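Long-range contacts in multicopper oxidase (Arthrobacter sp. FB24, PDB 3GDC), which probably couples the one-electron oxidation of phenolic substrates to the reduction of dioxygen to water at its copper centres, as a small two-domain laccase-type enzyme: residues A[40-45]-A[56-61]; A[204-209]-A[255-260]; A[75-80]-A[116-121]. All blocks are in the same frame, centred on the assembly; numbering follows the deposited sequence.

Contact 1. Residues A[40-45]-A[56-61]; sequences VAVDKD and GWSYNG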
loop_
_atom_site.group_PDB
_atom_site.type_symbol
_atom_site.label_atom_id
_atom_site.label_comp_id
_atom_site.label_asym_id
_atom_site.label_seq_id
_atom_site.Cartn_x
_atom_site.Cartn_y
_atom_site.Cartn_z
ATOM N N VAL A 40 30.220 5.951 -12.337
ATOM C CA VAL A 40 30.316 7.254 -12.992
ATOM C C VAL A 40 28.929 7.720 -13.429
ATOM O O VAL A 40 28.204 6.960 -14.079
ATOM C CB VAL A 40 31.244 7.199 -14.235
ATOM C CG1 VAL A 40 31.356 8.579 -14.888
ATOM C CG2 VAL A 40 32.645 6.671 -13.871
ATOM N N ALA A 41 28.549 8.951 -13.072
ATOM C CA ALA A 41 27.306 9.528 -13.594
ATOM C C ALA A 41 27.563 10.090 -14.992
ATOM O O ALA A 41 28.488 10.877 -15.203
ATOM C CB ALA A 41 26.728 10.595 -12.649
ATOM N N VAL A 42 26.783 9.628 -15.962
ATOM C CA VAL A 42 26.999 10.014 -17.355
ATOM C C VAL A 42 25.668 10.339 -18.018
ATOM O O VAL A 42 24.685 9.617 -17.836
ATOM C CB VAL A 42 27.730 8.908 -18.191
ATOM C CG1 VAL A 42 29.094 8.597 -17.631
ATOM C CG2 VAL A 42 26.910 7.636 -18.271
ATOM N N ASP A 43 25.651 11.423 -18.789
ATOM C CA ASP A 43 24.473 11.795 -19.554
ATOM C C ASP A 43 24.483 10.952 -20.829
ATOM O O ASP A 43 25.495 10.891 -21.531
ATOM C CB ASP A 43 24.507 13.290 -19.884
ATOM C CG ASP A 43 24.559 14.169 -18.642
ATOM O OD1 ASP A 43 24.204 13.691 -17.539
ATOM O OD2 ASP A 43 24.967 15.348 -18.772
ATOM N N LYS A 44 23.369 10.284 -21.107
ATOM C CA LYS A 44 23.299 9.314 -22.200
ATOM C C LYS A 44 21.879 9.252 -22.737
ATOM O O LYS A 44 20.927 9.227 -21.962
ATOM C CB LYS A 44 23.723 7.927 -21.703
ATOM C CG LYS A 44 23.771 6.835 -22.776
ATOM C CD LYS A 44 24.562 5.623 -22.312
ATOM C CE LYS A 44 24.546 4.523 -23.364
ATOM N NZ LYS A 44 25.013 3.207 -22.826
ATOM N N ASP A 45 21.758 9.214 -24.059
ATOM C CA ASP A 45 20.472 8.999 -24.724
ATOM C C ASP A 45 20.167 7.513 -24.830
ATOM O O ASP A 45 21.057 6.711 -25.133
ATOM C CB ASP A 45 20.484 9.605 -26.131
ATOM C CG ASP A 45 20.482 11.119 -26.122
ATOM O OD1 ASP A 45 20.306 11.729 -25.044
ATOM O OD2 ASP A 45 20.636 11.707 -27.214
ATOM N N GLY A 56 18.738 10.515 -20.717
ATOM C CA GLY A 56 18.929 9.985 -19.378
ATOM C C GLY A 56 20.144 10.531 -18.649
ATOM O O GLY A 56 21.089 11.040 -19.258
ATOM N N TRP A 57 20.061 10.466 -17.325
ATOM C CA TRP A 57 21.195 10.630 -16.440
ATOM C C TRP A 57 21.381 9.245 -15.834
ATOM O O TRP A 57 20.479 8.734 -15.157
ATOM C CB TRP A 57 20.870 11.626 -15.334
ATOM C CG TRP A 57 20.698 13.048 -15.780
ATOM C CD1 TRP A 57 21.132 13.613 -16.950
ATOM C CD2 TRP A 57 20.065 14.097 -15.041
ATOM N NE1 TRP A 57 20.793 14.951 -16.987
ATOM C CE2 TRP A 57 20.139 15.272 -15.828
ATOM C CE3 TRP A 57 19.425 14.155 -13.795
ATOM C CZ2 TRP A 57 19.599 16.496 -15.405
ATOM C CZ3 TRP A 57 18.898 15.371 -13.370
ATOM C CH2 TRP A 57 18.979 16.522 -14.177
ATOM N N SER A 58 22.526 8.632 -16.083
ATOM C CA SER A 58 22.704 7.231 -15.726
ATOM C C SER A 58 24.013 6.978 -15.003
ATOM O O SER A 58 25.017 7.634 -15.268
ATOM C CB SER A 58 22.655 6.352 -16.977
ATOM O OG SER A 58 23.748 6.627 -17.829
ATOM N N TYR A 59 23.990 6.003 -14.106
ATOM C CA TYR A 59 25.210 5.479 -13.513
ATOM C C TYR A 59 25.783 4.398 -14.428
ATOM O O TYR A 59 25.115 3.384 -14.690
ATOM C CB TYR A 59 24.912 4.873 -12.145
ATOM C CG TYR A 59 24.421 5.822 -11.080
ATOM C CD1 TYR A 59 25.219 6.882 -10.620
ATOM C CD2 TYR A 59 23.177 5.621 -10.474
ATOM C CE1 TYR A 59 24.769 7.737 -9.621
ATOM C CE2 TYR A 59 22.727 6.472 -9.447
ATOM C CZ TYR A 59 23.530 7.529 -9.034
ATOM O OH TYR A 59 23.091 8.363 -8.023
ATOM N N ASN A 60 27.011 4.616 -14.909
ATOM C CA ASN A 60 27.717 3.672 -15.791
ATOM C C ASN A 60 26.981 3.377 -17.103
ATOM O O ASN A 60 27.111 2.280 -17.670
ATOM C CB ASN A 60 28.051 2.361 -15.052
ATOM C CG ASN A 60 29.188 2.520 -14.051
ATOM O OD1 ASN A 60 29.753 3.604 -13.896
ATOM N ND2 ASN A 60 29.521 1.436 -13.361
ATOM N N GLY A 61 26.212 4.356 -17.576
ATOM C CA GLY A 61 25.592 4.291 -18.907
ATOM C C GLY A 61 24.491 3.262 -19.062
ATOM O O GLY A 61 24.221 2.800 -20.175
#

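Contact 2. Residues A[204-209]-A[255-260]; sequences LVRIHL and ILELRF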
loop_
_atom_site.group_PDB
_atom_site.type_symbol
_atom_site.label_atom_id
_atom_site.label_comp_id
_atom_site.label_asym_id
_atom_site.label_seq_id
_atom_site.Cartn_x
_atom_site.Cartn_y
_atom_site.Cartn_z
ATOM N N LEU A 204 13.962 -23.284 -7.644
ATOM C CA LEU A 204 13.730 -22.131 -6.778
ATOM C C LEU A 204 14.210 -20.827 -7.416
ATOM O O LEU A 204 15.417 -20.607 -7.581
ATOM C CB LEU A 204 14.394 -22.323 -5.417
ATOM C CG LEU A 204 14.100 -21.225 -4.389
ATOM C CD1 LEU A 204 12.609 -21.112 -4.095
ATOM C CD2 LEU A 204 14.873 -21.521 -3.106
ATOM N N VAL A 205 13.254 -19.970 -7.767
ATOM C CA VAL A 205 13.541 -18.672 -8.373
ATOM C C VAL A 205 13.423 -17.600 -7.284
ATOM O O VAL A 205 12.437 -17.574 -6.557
ATOM C CB VAL A 205 12.567 -18.381 -9.544
ATOM C CG1 VAL A 205 12.768 -16.950 -10.085
ATOM C CG2 VAL A 205 12.733 -19.425 -10.654
ATOM N N ARG A 206 14.441 -16.742 -7.160
ATOM C CA ARG A 206 14.461 -15.687 -6.158
ATOM C C ARG A 206 14.633 -14.347 -6.878
ATOM O O ARG A 206 15.627 -14.121 -7.573
ATOM C CB ARG A 206 15.602 -15.907 -5.137
ATOM C CG ARG A 206 15.773 -14.801 -4.105
ATOM C CD ARG A 206 16.791 -15.169 -3.000
ATOM N NE ARG A 206 16.335 -16.328 -2.230
ATOM C CZ ARG A 206 17.122 -17.319 -1.802
ATOM N NH1 ARG A 206 18.421 -17.297 -2.051
ATOM N NH2 ARG A 206 16.595 -18.336 -1.124
ATOM N N ILE A 207 13.656 -13.470 -6.708
ATOM C CA ILE A 207 13.662 -12.185 -7.390
ATOM C C ILE A 207 13.799 -11.056 -6.372
ATOM O O ILE A 207 13.030 -10.977 -5.418
ATOM C CB ILE A 207 12.346 -11.971 -8.197
ATOM C CG1 ILE A 207 12.097 -13.133 -9.165
ATOM C CG2 ILE A 207 12.382 -10.616 -8.939
ATOM C CD1 ILE A 207 10.666 -13.145 -9.762
ATOM N N HIS A 208 14.763 -10.173 -6.602
ATOM C CA HIS A 208 14.855 -8.934 -5.844
ATOM C C HIS A 208 14.088 -7.857 -6.605
ATOM O O HIS A 208 14.556 -7.376 -7.632
ATOM C CB HIS A 208 16.319 -8.534 -5.676
ATOM C CG HIS A 208 17.115 -9.572 -4.961
ATOM N ND1 HIS A 208 17.211 -9.622 -3.588
ATOM C CD2 HIS A 208 17.794 -10.645 -5.429
ATOM C CE1 HIS A 208 17.942 -10.666 -3.241
ATOM N NE2 HIS A 208 18.299 -11.310 -4.338
ATOM N N LEU A 209 12.929 -7.471 -6.079
ATOM C CA LEU A 209 12.044 -6.521 -6.777
ATOM C C LEU A 209 12.093 -5.167 -6.114
ATOM O O LEU A 209 11.790 -5.057 -4.926
ATOM C CB LEU A 209 10.596 -7.033 -6.752
ATOM C CG LEU A 209 9.570 -6.127 -7.440
ATOM C CD1 LEU A 209 9.747 -6.215 -8.938
ATOM C CD2 LEU A 209 8.171 -6.574 -7.030
ATOM N N ILE A 255 12.013 -9.388 -1.565
ATOM C CA ILE A 255 12.369 -10.608 -2.261
ATOM C C ILE A 255 11.118 -11.438 -2.504
ATOM O O ILE A 255 10.297 -11.597 -1.595
ATOM C CB ILE A 255 13.394 -11.446 -1.462
ATOM C CG1 ILE A 255 14.667 -10.621 -1.240
ATOM C CG2 ILE A 255 13.684 -12.759 -2.184
ATOM C CD1 ILE A 255 15.703 -11.282 -0.313
ATOM N N LEU A 256 10.979 -11.940 -3.733
ATOM C CA LEU A 256 9.948 -12.924 -4.049
ATOM C C LEU A 256 10.622 -14.265 -4.284
ATOM O O LEU A 256 11.656 -14.331 -4.957
ATOM C CB LEU A 256 9.145 -12.562 -5.304
ATOM C CG LEU A 256 8.947 -11.181 -5.933
ATOM C CD1 LEU A 256 7.610 -11.148 -6.657
ATOM C CD2 LEU A 256 9.079 -9.990 -4.998
ATOM N N GLU A 257 10.034 -15.327 -3.748
ATOM C CA GLU A 257 10.540 -16.680 -3.969
ATOM C C GLU A 257 9.436 -17.579 -4.488
ATOM O O GLU A 257 8.340 -17.621 -3.912
ATOM C CB GLU A 257 11.121 -17.272 -2.683
ATOM C CG GLU A 257 12.333 -16.522 -2.145
ATOM C CD GLU A 257 13.088 -17.310 -1.079
ATOM O OE1 GLU A 257 12.636 -18.417 -0.721
ATOM O OE2 GLU A 257 14.140 -16.814 -0.609
ATOM N N LEU A 258 9.712 -18.278 -5.581
ATOM C CA LEU A 258 8.763 -19.265 -6.079
ATOM C C LEU A 258 9.393 -20.411 -6.863
ATOM O O LEU A 258 10.545 -20.342 -7.270
ATOM C CB LEU A 258 7.671 -18.582 -6.909
ATOM C CG LEU A 258 8.004 -18.015 -8.287
ATOM C CD1 LEU A 258 6.683 -17.713 -8.975
ATOM C CD2 LEU A 258 8.838 -16.752 -8.191
ATOM N N ARG A 259 8.607 -21.472 -7.056
ATOM C CA ARG A 259 8.950 -22.564 -7.963
ATOM C C ARG A 259 7.776 -22.703 -8.929
ATOM O O ARG A 259 6.637 -22.850 -8.487
ATOM C CB ARG A 259 9.140 -23.877 -7.195
ATOM C CG ARG A 259 10.156 -23.811 -6.079
ATOM C CD ARG A 259 10.194 -25.117 -5.286
ATOM N NE ARG A 259 11.237 -25.098 -4.252
ATOM C CZ ARG A 259 12.490 -25.515 -4.432
ATOM N NH1 ARG A 259 12.886 -25.998 -5.606
ATOM N NH2 ARG A 259 13.357 -25.454 -3.423
ATOM N N PHE A 260 8.049 -22.644 -10.230
ATOM C CA PHE A 260 6.998 -22.752 -11.247
ATOM C C PHE A 260 6.642 -24.227 -11.460
ATOM O O PHE A 260 7.490 -24.997 -11.908
ATOM C CB PHE A 260 7.470 -22.155 -12.565
ATOM C CG PHE A 260 7.601 -20.657 -12.556
ATOM C CD1 PHE A 260 6.578 -19.856 -13.061
ATOM C CD2 PHE A 260 8.760 -20.044 -12.080
ATOM C CE1 PHE A 260 6.695 -18.463 -13.073
ATOM C CE2 PHE A 260 8.886 -18.648 -12.095
ATOM C CZ PHE A 260 7.859 -17.860 -12.589
#

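Contact 3. Residues A[75-80]-A[116-121]; sequences ALRIHF and SFTYEF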
loop_
_atom_site.group_PDB
_atom_site.type_symbol
_atom_site.label_atom_id
_atom_site.label_comp_id
_atom_site.label_asym_id
_atom_site.label_seq_id
_atom_site.Cartn_x
_atom_site.Cartn_y
_atom_site.Cartn_z
ATOM N N ALA A 75 33.265 -4.459 4.111
ATOM C CA ALA A 75 33.594 -3.047 4.063
ATOM C C ALA A 75 33.448 -2.611 2.609
ATOM O O ALA A 75 34.022 -3.234 1.711
ATOM C CB ALA A 75 35.023 -2.806 4.564
ATOM N N LEU A 76 32.671 -1.555 2.380
ATOM C CA LEU A 76 32.355 -1.114 1.011
ATOM C C LEU A 76 32.952 0.241 0.671
ATOM O O LEU A 76 32.989 1.145 1.514
ATOM C CB LEU A 76 30.829 -1.069 0.781
ATOM C CG LEU A 76 29.986 -2.292 1.167
ATOM C CD1 LEU A 76 28.531 -2.097 0.730
ATOM C CD2 LEU A 76 30.542 -3.578 0.575
ATOM N N ARG A 77 33.405 0.367 -0.571
ATOM C CA ARG A 77 33.860 1.637 -1.126
ATOM C C ARG A 77 33.266 1.813 -2.514
ATOM O O ARG A 77 33.473 0.974 -3.404
ATOM C CB ARG A 77 35.390 1.693 -1.215
ATOM C CG ARG A 77 36.086 1.741 0.130
ATOM C CD ARG A 77 37.586 1.909 -0.050
ATOM N NE ARG A 77 38.276 1.738 1.226
ATOM C CZ ARG A 77 39.579 1.504 1.352
ATOM N NH1 ARG A 77 40.356 1.399 0.278
ATOM N NH2 ARG A 77 40.103 1.364 2.559
ATOM N N ILE A 78 32.519 2.898 -2.692
ATOM C CA ILE A 78 32.005 3.262 -4.004
ATOM C C ILE A 78 32.695 4.527 -4.460
ATOM O O ILE A 78 32.484 5.590 -3.882
ATOM C CB ILE A 78 30.477 3.483 -3.977
ATOM C CG1 ILE A 78 29.754 2.199 -3.537
ATOM C CG2 ILE A 78 29.984 4.005 -5.320
ATOM C CD1 ILE A 78 29.691 1.151 -4.576
ATOM N N HIS A 79 33.527 4.395 -5.488
ATOM C CA HIS A 79 34.297 5.513 -6.034
ATOM C C HIS A 79 33.461 6.179 -7.105
ATOM O O HIS A 79 33.393 5.705 -8.246
ATOM C CB HIS A 79 35.620 5.013 -6.628
ATOM C CG HIS A 79 36.424 4.188 -5.672
ATOM N ND1 HIS A 79 37.149 4.747 -4.643
ATOM C CD2 HIS A 79 36.597 2.848 -5.572
ATOM C CE1 HIS A 79 37.733 3.787 -3.945
ATOM N NE2 HIS A 79 37.412 2.625 -4.488
ATOM N N PHE A 80 32.810 7.264 -6.714
ATOM C CA PHE A 80 31.880 7.989 -7.564
ATOM C C PHE A 80 32.585 9.117 -8.298
ATOM O O PHE A 80 33.311 9.899 -7.684
ATOM C CB PHE A 80 30.739 8.559 -6.708
ATOM C CG PHE A 80 29.711 9.333 -7.494
ATOM C CD1 PHE A 80 29.102 8.775 -8.618
ATOM C CD2 PHE A 80 29.335 10.613 -7.090
ATOM C CE1 PHE A 80 28.130 9.488 -9.336
ATOM C CE2 PHE A 80 28.370 11.331 -7.795
ATOM C CZ PHE A 80 27.768 10.770 -8.924
ATOM N N SER A 116 34.908 13.966 -7.886
ATOM C CA SER A 116 34.818 12.581 -7.424
ATOM C C SER A 116 34.706 12.504 -5.900
ATOM O O SER A 116 35.185 13.392 -5.184
ATOM C CB SER A 116 36.041 11.780 -7.888
ATOM O OG SER A 116 36.087 11.653 -9.301
ATOM N N PHE A 117 34.080 11.438 -5.411
ATOM C CA PHE A 117 33.942 11.194 -3.986
ATOM C C PHE A 117 33.816 9.705 -3.753
ATOM O O PHE A 117 33.127 9.013 -4.501
ATOM C CB PHE A 117 32.709 11.911 -3.419
ATOM C CG PHE A 117 32.565 11.790 -1.930
ATOM C CD1 PHE A 117 33.287 12.627 -1.080
ATOM C CD2 PHE A 117 31.718 10.839 -1.370
ATOM C CE1 PHE A 117 33.165 12.521 0.302
ATOM C CE2 PHE A 117 31.585 10.722 0.020
ATOM C CZ PHE A 117 32.309 11.566 0.860
ATOM N N THR A 118 34.491 9.218 -2.721
ATOM C CA THR A 118 34.360 7.822 -2.320
ATOM C C THR A 118 33.402 7.663 -1.135
ATOM O O THR A 118 33.686 8.114 -0.019
ATOM C CB THR A 118 35.731 7.180 -2.014
ATOM O OG1 THR A 118 36.576 7.300 -3.163
ATOM C CG2 THR A 118 35.573 5.699 -1.654
ATOM N N TYR A 119 32.267 7.014 -1.392
ATOM C CA TYR A 119 31.334 6.617 -0.341
ATOM C C TYR A 119 31.870 5.362 0.316
ATOM O O TYR A 119 32.253 4.422 -0.374
ATOM C CB TYR A 119 29.923 6.367 -0.905
ATOM C CG TYR A 119 29.316 7.604 -1.512
ATOM C CD1 TYR A 119 28.652 8.540 -0.712
ATOM C CD2 TYR A 119 29.403 7.843 -2.886
ATOM C CE1 TYR A 119 28.103 9.693 -1.268
ATOM C CE2 TYR A 119 28.855 8.981 -3.454
ATOM C CZ TYR A 119 28.202 9.899 -2.636
ATOM O OH TYR A 119 27.659 11.034 -3.186
ATOM N N GLU A 120 31.899 5.367 1.646
ATOM C CA GLU A 120 32.389 4.246 2.444
ATOM C C GLU A 120 31.412 3.912 3.562
ATOM O O GLU A 120 30.954 4.803 4.275
ATOM C CB GLU A 120 33.758 4.584 3.054
ATOM C CG GLU A 120 34.773 5.141 2.057
ATOM C CD GLU A 120 36.147 5.378 2.670
ATOM O OE1 GLU A 120 36.392 4.916 3.813
ATOM O OE2 GLU A 120 36.990 6.018 1.995
ATOM N N PHE A 121 31.096 2.628 3.697
ATOM C CA PHE A 121 30.246 2.115 4.762
ATOM C C PHE A 121 30.342 0.595 4.792
ATOM O O PHE A 121 30.930 -0.021 3.904
ATOM C CB PHE A 121 28.777 2.569 4.601
ATOM C CG PHE A 121 28.279 2.532 3.180
ATOM C CD1 PHE A 121 27.926 1.327 2.576
ATOM C CD2 PHE A 121 28.167 3.700 2.449
ATOM C CE1 PHE A 121 27.464 1.298 1.256
ATOM C CE2 PHE A 121 27.719 3.675 1.125
ATOM C CZ PHE A 121 27.371 2.467 0.538
HETATM O O HOH W 1 36.957 2.234 3.371
#

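Contact 1. Residues A[40-45]-A[56-61]
Val40 meets Asn60 twice: its N-H goes to Asn60 OD1 (2.9 Å, N to OD1), and its carbonyl takes the Asn60 N-H. Asn60 suits the end of the strand, since its amide oxygen serves as one more acceptor where the backbone ladder stops. At Ala41 a small residue lets Phe80 of the neighbouring strand pack close, with Tyr59 alongside, Ala41 CB lying 4.5 Å from Tyr59 CD1. Val42 O is gripped by two donors of Ser58 arriving from opposite faces of its carbonyl plane, the backbone N at 3.0 Å and OG at 3.1 Å. Ser58 OG reaches it because it stands between its own N and carbonyl carbon (chi1 65°). Val42 CG2 lies against that hydroxyl and is 3.4 Å from Gly61 N. Asp43 runs alongside Trp57, OD1 3.1 Å from Trp57 CD1, with carboxylate and indole planes 35° apart; OD2 is held by the backbone N of Ala85. Lys44 carries an extended chain back over the turn, and NZ gives a hydrogen bond to a lone pair of Gly61 O at 2.8 Å. An alanine at Lys44 would probably leave Gly61 O without this donor and the turn freer to move. The pairing is that of an antiparallel beta hairpin, 33-49 with 52-59, within the larger sheet of a cupredoxin-like domain, whose Trp57 packs on the copper ligands His88 and His141.

Contact 2. Residues A[204-209]-A[255-260]
Arg206 and Glu257 stand side by side on one face of the sheet, as a non-hydrogen-bonded antiparallel pair, and the arginine can be followed outward. From CB, CG continues anti to the backbone N (chi1 176°) and touches Ile255 CG2 at 3.5 Å, so the aliphatic part of the chain has an apolar neighbour. CD lies 3.9 Å from Glu257 OE2. A bend at chi3 (-63°) places NE, which bonds to Glu257 OE2 at 2.8 Å; beyond CZ, NH2 reaches the same oxygen at 2.9 Å. Both nitrogens come from one face of the carboxylate, well above its plane, and the two flat groups are turned 41° apart. NH2 also bonds to Pro159 O, tying the guanidinium to the segment that leads into strand 163-172. On the other face of the sheet the aliphatic chains suit a buried place: Ile207 CB meets Leu256 CG at 4.2 Å, and Leu209 CB meets Leu256 CD2 at 3.8 Å, both leucines packing on Phe221. Leu204 CB lies over one face of the Arg259 guanidinium, whose NH1 bonds to His202 O. Opposite the hydrocarbon face, two N-H donors on Glu257 OE2 would probably stabilise both ionised forms where a lone buried charge would be costly.

Contact 3. Residues A[75-80]-A[116-121]
Leu76 and Phe121 begin an antiparallel ladder in which the strands run at 164° and approach to 4.5 Å between their axes. Three hydrogen-bonded pairs, Leu76 with Phe121, Ile78 with Tyr119 and Phe80 with Phe117, alternate with two non-hydrogen-bonded ones. CA-H...O contacts, such as Glu120 CA to Leu76 O at 3.3 Å, fill in between the N-H bonds. The hydrogen-bonded pairs turn apolar and aromatic groups to one face. Leu76 CD1 packs on Phe121 CE1 at 3.6 Å, the two chains crossing, and Phe121 reaches it with CG between its backbone N and carbonyl carbon (chi1 41°). Phe80 CB comes to the edge of the Tyr119 ring, 3.8 Å from CE2, while Phe117 CD2, from the same strand as Tyr119, lies over the centre of one ring face. Tyr119 suits this packing because its hydroxyl still finds a partner, the backbone N of Ile90. The other face is polar. His79 ND1 and Thr118 OG1 share a hydrogen bond of 3.0 Å at the imidazole edge, and NE2 bonds to Glu36. Arg77 and Glu120 lie side by side but do not form a salt bridge; a water accepts from Arg77 NE at 2.6 Å and gives a weak bond to Glu120 OE1. An apolar face turned inward and a polar one outward is what a beta-sandwich strand needs, here in the cupredoxin-like fold of the multicopper oxidases.

Contacts 1 and 3 belong to one sheet of the first cupredoxin-like domain, where strands 33-49 and 75-82 are neighbours, and they touch through Phe80, whose CE1 lies 3.8 Å from both Ala41 CB and Tyr59 CE1. Contact 2 lies in the second cupredoxin-like domain, about 29 Å and 30 Å from contacts 1 and 3 between centres, and touches neither. It is the buried one, rich in leucine and isoleucine, with a direct salt bridge. The other two are only partly buried: contact 1 adds side-chain bonds from asparagine, serine and lysine to its backbone ladder, whereas in contact 3 a water, weakly bonded on the glutamate side, stands between opposite charges.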